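Local coordinates for protein caltubin, EF-hand (Lymnaea stagnalis, PDB 6VAN) that probably binds calcium through paired EF-hand motifs, whose loops hold strontium ions in this crystal, at residues R11-R14 and D19-G22; S24-V29 and V40-V45; K85-N90 and A98-V103. All coordinates share one frame; numbering follows the deposited sequence.

Contact 1: residues R11-R14 and D19-G22; sequences RFIR and DNDG. With SR (strontium ion), chain C.
Asn20 lies against Ile13, and the two side chains cross obliquely where the metal-binding loop passes the last turns of helix 5-15. Followed outward, Asn20 starts with CB, 4.1 Å from Ile13 CG1. With CG anti to the backbone N (chi1 -172°), the torsion carries CG in against the isoleucine, 3.9 Å from Ile13 CD1. At the tip OD1, rather than ND2, is the branch turned to the helix. It rests at 3.8 Å from both Ile13 CG1 and Ile13 CD1, a purely van der Waals touch, and its polar need is met by a hydrogen bond from Lys9 NZ, one helical turn before Ile13.

A second touch lies deeper. Phe12 brings its CE2 to 4.0 Å from Gly22 O, while its ring also meets those of Phe62 and Tyr66 across the pair. Gly22 has backbone angles at which a CB would jam against the carbonyl oxygen of Asp21, so the turn calls for glycine, and its N-H is held by Asp17 OD2.

Asp21, between Asn20 and Gly22 in the chain, turns its carboxylate to the metal. It grips strontium with both oxygens, OD2 at 2.5 Å from the ion and OD1 at 2.7 Å; Asp17, the carbonyl of Gln23, both oxygens of Glu28 and a water complete seven ligands. The helix, the tight turn at a glycine and the carboxylates around the ion are those of an EF-hand, its entering helix and metal-binding loop.

Contact 2: residues S24-V29 and V40-V45; sequences STFDEV and VTDQTV. With SR (strontium ion), chain G; SR (strontium ion), chain C.
Phe26 reaches across to helix 42-52 and is met there by Val45 and Asp42. The aromatic contact is a CH-pi one: Val45 CG1 sits over one face, 3.9 Å from the ring centroid and 24° off its normal. At the ring edge Asp42 O approaches CE1 of Phe26 at 3.4 Å. The Asp42 carboxylate stands steeply to the ring, with CG 3.6 Å from Phe26 CZ, and its OD1 forms a salt bridge with Lys30.

Apolar packing continues inward, where Val29 CG1 slides past Val45 CG1 at 3.9 Å. An alanine in place of Phe26 is likely to leave the methyl of Val45 and the flank of Asp42 without their cover and open a gap between the helices.

Polar bonds fasten each helix start separately. Thr25 N donates to Glu28 OE1, reaching it from above the carboxylate plane (2.7 Å), while both Glu28 oxygens bind strontium. On the other helix Thr41 is the N-cap, its OG1 accepting from Thr44 N at 3.1 Å; Thr44 OG1 binds a second strontium at a long 3.1 Å, with two waters as further ligands.

The helix leaving one EF-hand loop thus packs on the helix entering the next, as in EF-hand pairs.

Contact 3: residues K85-N90 and A98-V103; sequences KLQDTN and AELVKV. With SR (strontium ion), chain E.
Glu99 and Gln87 bury the most surface where the two helices of an EF-hand face each other across its loop, with Val103 next. Glu99 sits at the last position of the loop, on the leaving helix 97-106, and its extended chain carries the carboxylate back over the loop. Both oxygens, OE1 and OE2, bind strontium at 2.5 Å, a bidentate grip that sets the rotation of the carboxylate. Asp88 OD1 and Asn90 OD1 supply ligands from the first and third positions, and Asp92, the carbonyl of Phe94 and a water bring the total to seven. The Asn90 amide and the Glu99 carboxylate stand nearly perpendicular, planes 85° apart; their oxygens OD1 and OE2 come close because they share the ion. A weak hydrogen bond, Asn90 N to Glu99 OE2 (3.3 Å), adds a little, and OE1 also accepts from Thr96 N. The doubly charged ion probably offsets the repulsion among the carboxylates of Asp88, Asp92 and Glu99.

Gln87, at the end of the entering helix, packs its side chain against Leu100 and Val103 of the leaving one. Its CG leans on Val103, 4.1 Å from CG1, and the two side chains cross at about a right angle. The Gln87 chain, extended beyond CG (chi2 173°), carries the amide out to Leu100, with Gln87 OE1 3.3 Å from Leu100 CD2, while Gln87 NE2 donates to Trp83 O one turn earlier. Val103 also touches Phe36, in the loop after helix 26-34, and Leu100 packs on Val118 and Tyr122 of helix 111-122.

Thr89 also meets the leaving helix through one water, which donates to Thr89 OG1 at 2.8 Å and to Glu99 O at 3.0 Å.

Contacts 1 and 2 serve the same strontium: 11-14/19-22 brings Asp21 from the middle of the loop and 24-29/40-45 brings Glu28 from its end, and one water ligand belongs to both. Their centres lie 16 Å apart, and they touch where Phe12 CZ packs 4.0 Å from Ser24 N. Contact 3 supplies most of the ligands of another strontium, in the C-terminal half of the chain. It still meets contact 2, through Thr44 CG2 and Leu86 CD2 at 3.6 Å, an apolar touch between the two halves, with centres 17 Å apart. Contacts 1 and 3 lie on opposite sides of the chain's centre, about 12 Å apart at their nearest atoms.

Contact 1: residues R11-R14 and D19-G22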
loop_
_atom_site.group_PDB
_atom_site.type_symbol
_atom_site.label_atom_id
_atom_site.label_comp_id
_atom_site.label_asym_id
_atom_site.label_seq_id
_atom_site.Cartn_x
_atom_site.Cartn_y
_atom_site.Cartn_z
ATOM N N ARG A 11 0.472 5.377 -13.206
ATOM C CA ARG A 11 0.278 5.132 -11.752
ATOM C C ARG A 11 1.422 5.737 -10.952
ATOM O O ARG A 11 1.152 6.302 -9.864
ATOM C CB ARG A 11 0.301 3.640 -11.440
ATOM C CG ARG A 11 -1.010 2.916 -11.658
ATOM C CD ARG A 11 -0.970 1.717 -10.743
ATOM N NE ARG A 11 -0.685 0.448 -11.384
ATOM C CZ ARG A 11 -0.058 -0.566 -10.787
ATOM N NH1 ARG A 11 0.140 -1.700 -11.439
ATOM N NH2 ARG A 11 0.375 -0.444 -9.542
ATOM N N PHE A 12 2.653 5.540 -11.413
ATOM C CA PHE A 12 3.883 6.036 -10.755
ATOM C C PHE A 12 3.802 7.561 -10.694
ATOM O O PHE A 12 4.041 8.115 -9.606
ATOM C CB PHE A 12 5.144 5.546 -11.470
ATOM C CG PHE A 12 6.429 5.825 -10.727
ATOM C CD1 PHE A 12 6.813 5.042 -9.650
ATOM C CD2 PHE A 12 7.259 6.872 -11.103
ATOM C CE1 PHE A 12 7.998 5.292 -8.972
ATOM C CE2 PHE A 12 8.435 7.125 -10.417
ATOM C CZ PHE A 12 8.811 6.333 -9.361
ATOM N N ILE A 13 3.456 8.203 -11.803
ATOM C CA ILE A 13 3.267 9.688 -11.882
ATOM C C ILE A 13 2.203 10.106 -10.865
ATOM O O ILE A 13 2.517 10.944 -9.990
ATOM C CB ILE A 13 2.895 10.125 -13.306
ATOM C CG1 ILE A 13 4.107 10.057 -14.230
ATOM C CG2 ILE A 13 2.258 11.514 -13.296
ATOM C CD1 ILE A 13 3.758 10.086 -15.697
ATOM N N ARG A 14 1.011 9.521 -10.952
ATOM C CA ARG A 14 -0.196 9.978 -10.211
ATOM C C ARG A 14 -0.043 9.790 -8.689
ATOM O O ARG A 14 -0.678 10.580 -7.949
ATOM C CB ARG A 14 -1.437 9.257 -10.744
ATOM C CG ARG A 14 -2.754 9.738 -10.145
ATOM C CD ARG A 14 -3.348 8.768 -9.136
ATOM N NE ARG A 14 -3.229 7.396 -9.608
ATOM C CZ ARG A 14 -3.952 6.852 -10.589
ATOM N NH1 ARG A 14 -4.891 7.553 -11.208
ATOM N NH2 ARG A 14 -3.728 5.596 -10.950
ATOM N N ASP A 19 6.025 14.952 -10.854
ATOM C CA ASP A 19 6.878 15.759 -11.769
ATOM C C ASP A 19 7.452 14.896 -12.903
ATOM O O ASP A 19 8.102 15.456 -13.810
ATOM C CB ASP A 19 8.000 16.455 -10.992
ATOM C CG ASP A 19 7.480 17.458 -9.990
ATOM O OD1 ASP A 19 6.667 18.317 -10.413
ATOM O OD2 ASP A 19 7.864 17.369 -8.812
ATOM N N ASN A 20 7.208 13.586 -12.861
ATOM C CA ASN A 20 7.701 12.635 -13.890
ATOM C C ASN A 20 9.208 12.839 -14.112
ATOM O O ASN A 20 9.619 12.834 -15.263
ATOM C CB ASN A 20 6.949 12.791 -15.216
ATOM C CG ASN A 20 7.307 11.694 -16.199
ATOM O OD1 ASN A 20 7.505 10.556 -15.782
ATOM N ND2 ASN A 20 7.409 12.023 -17.479
ATOM N N ASP A 21 10.016 12.969 -13.061
ATOM C CA ASP A 21 11.494 13.086 -13.205
ATOM C C ASP A 21 12.127 11.686 -13.147
ATOM O O ASP A 21 13.341 11.579 -13.357
ATOM C CB ASP A 21 12.089 14.066 -12.179
ATOM C CG ASP A 21 11.731 13.755 -10.742
ATOM O OD1 ASP A 21 11.942 12.587 -10.322
ATOM O OD2 ASP A 21 11.194 14.683 -10.042
ATOM N N GLY A 22 11.325 10.656 -12.853
ATOM C CA GLY A 22 11.754 9.243 -12.834
ATOM C C GLY A 22 12.039 8.738 -11.427
ATOM O O GLY A 22 12.290 7.530 -11.271
HETATM SR SR SR C . 10.332 13.168 -8.214
HETATM O O HOH W 1 12.841 13.716 -7.585
#

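Contact 2: residues S24-V29 and V40-V45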
loop_
_atom_site.group_PDB
_atom_site.type_symbol
_atom_site.label_atom_id
_atom_site.label_comp_id
_atom_site.label_asym_id
_atom_site.label_seq_id
_atom_site.Cartn_x
_atom_site.Cartn_y
_atom_site.Cartn_z
ATOM N N SER A 24 10.875 8.876 -7.121
ATOM C CA SER A 24 10.025 9.218 -5.960
ATOM C C SER A 24 10.952 9.383 -4.762
ATOM O O SER A 24 11.519 8.391 -4.272
ATOM C CB SER A 24 8.937 8.215 -5.729
ATOM O OG SER A 24 7.964 8.746 -4.835
ATOM N N THR A 25 11.205 10.657 -4.429
ATOM C CA THR A 25 12.039 11.075 -3.290
ATOM C C THR A 25 11.178 11.065 -2.027
ATOM O O THR A 25 9.943 10.915 -2.138
ATOM C CB THR A 25 12.665 12.458 -3.528
ATOM O OG1 THR A 25 11.620 13.421 -3.656
ATOM C CG2 THR A 25 13.534 12.501 -4.766
ATOM N N PHE A 26 11.827 11.246 -0.884
ATOM C CA PHE A 26 11.241 11.133 0.479
ATOM C C PHE A 26 9.880 11.836 0.584
ATOM O O PHE A 26 8.884 11.188 0.942
ATOM C CB PHE A 26 12.201 11.721 1.509
ATOM C CG PHE A 26 11.739 11.471 2.917
ATOM C CD1 PHE A 26 12.041 10.275 3.548
ATOM C CD2 PHE A 26 10.966 12.402 3.583
ATOM C CE1 PHE A 26 11.585 10.022 4.833
ATOM C CE2 PHE A 26 10.517 12.151 4.870
ATOM C CZ PHE A 26 10.828 10.962 5.486
ATOM N N ASP A 27 9.839 13.139 0.323
ATOM C CA ASP A 27 8.632 13.985 0.529
ATOM C C ASP A 27 7.508 13.527 -0.406
ATOM O O ASP A 27 6.334 13.716 -0.065
ATOM C CB ASP A 27 8.960 15.469 0.364
ATOM C CG ASP A 27 9.674 16.047 1.576
ATOM O OD1 ASP A 27 9.111 15.946 2.699
ATOM O OD2 ASP A 27 10.802 16.555 1.404
ATOM N N GLU A 28 7.860 12.911 -1.527
ATOM C CA GLU A 28 6.872 12.421 -2.510
ATOM C C GLU A 28 6.242 11.137 -1.984
ATOM O O GLU A 28 4.997 11.042 -2.021
ATOM C CB GLU A 28 7.556 12.167 -3.832
ATOM C CG GLU A 28 8.297 13.381 -4.330
ATOM C CD GLU A 28 9.000 13.100 -5.633
ATOM O OE1 GLU A 28 10.255 12.867 -5.596
ATOM O OE2 GLU A 28 8.317 13.097 -6.645
ATOM N N VAL A 29 7.072 10.237 -1.450
ATOM C CA VAL A 29 6.577 8.954 -0.869
ATOM C C VAL A 29 5.757 9.334 0.365
ATOM O O VAL A 29 4.685 8.778 0.550
ATOM C CB VAL A 29 7.707 7.967 -0.558
ATOM C CG1 VAL A 29 7.200 6.715 0.152
ATOM C CG2 VAL A 29 8.464 7.587 -1.828
ATOM N N VAL A 40 1.827 9.261 9.490
ATOM C CA VAL A 40 2.935 8.324 9.182
ATOM C C VAL A 40 4.266 8.967 9.606
ATOM O O VAL A 40 4.478 10.192 9.357
ATOM C CB VAL A 40 2.965 7.912 7.695
ATOM C CG1 VAL A 40 3.173 9.088 6.747
ATOM C CG2 VAL A 40 4.004 6.833 7.450
ATOM N N THR A 41 5.124 8.166 10.213
ATOM C CA THR A 41 6.450 8.594 10.683
ATOM C C THR A 41 7.422 8.655 9.513
ATOM O O THR A 41 7.249 7.911 8.503
ATOM C CB THR A 41 7.001 7.657 11.746
ATOM O OG1 THR A 41 7.264 6.399 11.159
ATOM C CG2 THR A 41 6.069 7.498 12.925
ATOM N N ASP A 42 8.422 9.514 9.641
ATOM C CA ASP A 42 9.527 9.629 8.674
ATOM C C ASP A 42 10.229 8.282 8.526
ATOM O O ASP A 42 10.595 7.946 7.390
ATOM C CB ASP A 42 10.476 10.751 9.101
ATOM C CG ASP A 42 9.962 12.134 8.731
ATOM O OD1 ASP A 42 8.725 12.286 8.561
ATOM O OD2 ASP A 42 10.804 13.051 8.582
ATOM N N GLN A 43 10.404 7.511 9.600
ATOM C CA GLN A 43 11.120 6.214 9.550
ATOM C C GLN A 43 10.298 5.171 8.779
ATOM O O GLN A 43 10.893 4.349 8.062
ATOM C CB GLN A 43 11.423 5.686 10.943
ATOM C CG GLN A 43 12.126 4.329 10.917
ATOM N N THR A 44 8.973 5.162 8.925
ATOM C CA THR A 44 8.129 4.239 8.117
ATOM C C THR A 44 8.388 4.530 6.634
ATOM O O THR A 44 8.532 3.533 5.855
ATOM C CB THR A 44 6.648 4.325 8.492
ATOM O OG1 THR A 44 6.524 3.742 9.785
ATOM C CG2 THR A 44 5.773 3.610 7.490
ATOM N N VAL A 45 8.338 5.818 6.263
ATOM C CA VAL A 45 8.532 6.292 4.864
ATOM C C VAL A 45 9.897 5.799 4.394
ATOM O O VAL A 45 9.971 5.313 3.264
ATOM C CB VAL A 45 8.387 7.818 4.735
ATOM C CG1 VAL A 45 8.807 8.306 3.347
ATOM C CG2 VAL A 45 6.966 8.272 5.067
HETATM SR SR SR G . 3.943 5.060 10.809
HETATM SR SR SR C . 10.332 13.168 -8.214
HETATM O O HOH W 1 12.841 13.716 -7.585
HETATM O O HOH W 2 4.643 3.825 13.389
HETATM O O HOH W 3 2.733 5.337 13.224
#

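Contact 3: residues K85-N90 and A98-V103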
loop_
_atom_site.group_PDB
_atom_site.type_symbol
_atom_site.label_atom_id
_atom_site.label_comp_id
_atom_site.label_asym_id
_atom_site.label_seq_id
_atom_site.Cartn_x
_atom_site.Cartn_y
_atom_site.Cartn_z
ATOM N N LYS A 85 0.643 -2.737 8.056
ATOM C CA LYS A 85 1.089 -1.688 8.997
ATOM C C LYS A 85 0.627 -0.319 8.508
ATOM O O LYS A 85 0.250 0.525 9.345
ATOM C CB LYS A 85 2.595 -1.759 9.201
ATOM C CG LYS A 85 2.984 -3.016 9.954
ATOM C CD LYS A 85 4.349 -2.986 10.530
ATOM C CE LYS A 85 5.426 -2.951 9.490
ATOM N NZ LYS A 85 6.758 -2.995 10.146
ATOM N N LEU A 86 0.656 -0.066 7.213
ATOM C CA LEU A 86 0.222 1.266 6.696
ATOM C C LEU A 86 -1.290 1.456 6.880
ATOM O O LEU A 86 -1.723 2.604 6.947
ATOM C CB LEU A 86 0.650 1.396 5.237
ATOM C CG LEU A 86 2.154 1.517 5.027
ATOM C CD1 LEU A 86 2.467 1.661 3.564
ATOM C CD2 LEU A 86 2.752 2.669 5.822
ATOM N N GLN A 87 -2.070 0.378 6.915
ATOM C CA GLN A 87 -3.542 0.450 7.127
ATOM C C GLN A 87 -3.891 0.431 8.615
ATOM O O GLN A 87 -5.036 0.729 8.947
ATOM C CB GLN A 87 -4.220 -0.670 6.360
ATOM C CG GLN A 87 -4.168 -0.430 4.858
ATOM C CD GLN A 87 -4.679 -1.604 4.078
ATOM O OE1 GLN A 87 -5.752 -1.576 3.495
ATOM N NE2 GLN A 87 -3.875 -2.656 4.055
ATOM N N ASP A 88 -2.934 0.079 9.455
ATOM C CA ASP A 88 -3.132 -0.009 10.922
ATOM C C ASP A 88 -2.929 1.383 11.495
ATOM O O ASP A 88 -1.840 1.687 12.023
ATOM C CB ASP A 88 -2.201 -1.057 11.511
ATOM C CG ASP A 88 -2.346 -1.186 13.006
ATOM O OD1 ASP A 88 -3.318 -0.595 13.579
ATOM O OD2 ASP A 88 -1.462 -1.829 13.596
ATOM N N THR A 89 -3.921 2.236 11.330
ATOM C CA THR A 89 -3.765 3.691 11.565
ATOM C C THR A 89 -3.304 3.965 13.003
ATOM O O THR A 89 -2.504 4.886 13.201
ATOM C CB THR A 89 -5.052 4.429 11.209
ATOM O OG1 THR A 89 -5.523 3.839 9.988
ATOM C CG2 THR A 89 -4.805 5.906 11.065
ATOM N N ASN A 90 -3.742 3.175 13.980
ATOM C CA ASN A 90 -3.405 3.418 15.406
ATOM C C ASN A 90 -2.301 2.460 15.858
ATOM O O ASN A 90 -2.029 2.464 17.047
ATOM C CB ASN A 90 -4.633 3.340 16.311
ATOM C CG ASN A 90 -5.172 1.945 16.499
ATOM O OD1 ASN A 90 -4.845 1.030 15.738
ATOM N ND2 ASN A 90 -6.011 1.760 17.510
ATOM N N ALA A 98 -13.354 -0.098 10.135
ATOM C CA ALA A 98 -13.394 1.368 9.954
ATOM C C ALA A 98 -12.059 1.890 9.415
ATOM O O ALA A 98 -12.066 2.777 8.543
ATOM C CB ALA A 98 -13.751 2.055 11.236
ATOM N N GLU A 99 -10.930 1.382 9.902
ATOM C CA GLU A 99 -9.609 1.809 9.390
ATOM C C GLU A 99 -9.509 1.470 7.895
ATOM O O GLU A 99 -9.027 2.332 7.112
ATOM C CB GLU A 99 -8.462 1.111 10.129
ATOM C CG GLU A 99 -8.232 1.678 11.517
ATOM C CD GLU A 99 -7.239 0.872 12.350
ATOM O OE1 GLU A 99 -7.207 -0.390 12.250
ATOM O OE2 GLU A 99 -6.498 1.494 13.163
ATOM N N LEU A 100 -9.938 0.264 7.491
ATOM C CA LEU A 100 -9.827 -0.165 6.082
ATOM C C LEU A 100 -10.725 0.693 5.191
ATOM O O LEU A 100 -10.297 1.014 4.069
ATOM C CB LEU A 100 -10.166 -1.642 5.991
ATOM C CG LEU A 100 -9.167 -2.601 6.642
ATOM C CD1 LEU A 100 -9.800 -3.970 6.799
ATOM C CD2 LEU A 100 -7.886 -2.656 5.818
ATOM N N VAL A 101 -11.905 1.044 5.669
ATOM C CA VAL A 101 -12.863 1.873 4.881
ATOM C C VAL A 101 -12.279 3.271 4.725
ATOM O O VAL A 101 -12.274 3.798 3.609
ATOM C CB VAL A 101 -14.246 1.898 5.531
ATOM C CG1 VAL A 101 -15.117 2.967 4.911
ATOM C CG2 VAL A 101 -14.907 0.542 5.486
ATOM N N LYS A 102 -11.753 3.844 5.796
ATOM C CA LYS A 102 -11.148 5.189 5.701
ATOM C C LYS A 102 -9.998 5.175 4.706
ATOM O O LYS A 102 -9.858 6.134 3.920
ATOM C CB LYS A 102 -10.684 5.700 7.058
ATOM C CG LYS A 102 -10.256 7.159 7.063
ATOM N N VAL A 103 -9.170 4.142 4.714
ATOM C CA VAL A 103 -8.044 4.066 3.768
ATOM C C VAL A 103 -8.607 3.981 2.340
ATOM O O VAL A 103 -8.078 4.673 1.421
ATOM C CB VAL A 103 -7.118 2.884 4.089
ATOM C CG1 VAL A 103 -6.197 2.582 2.917
ATOM C CG2 VAL A 103 -6.343 3.118 5.374
HETATM SR SR SR E . -5.633 -0.640 14.234
HETATM O O HOH W 4 -7.745 4.588 8.529
HETATM O O HOH W 5 -7.648 -0.742 15.644
#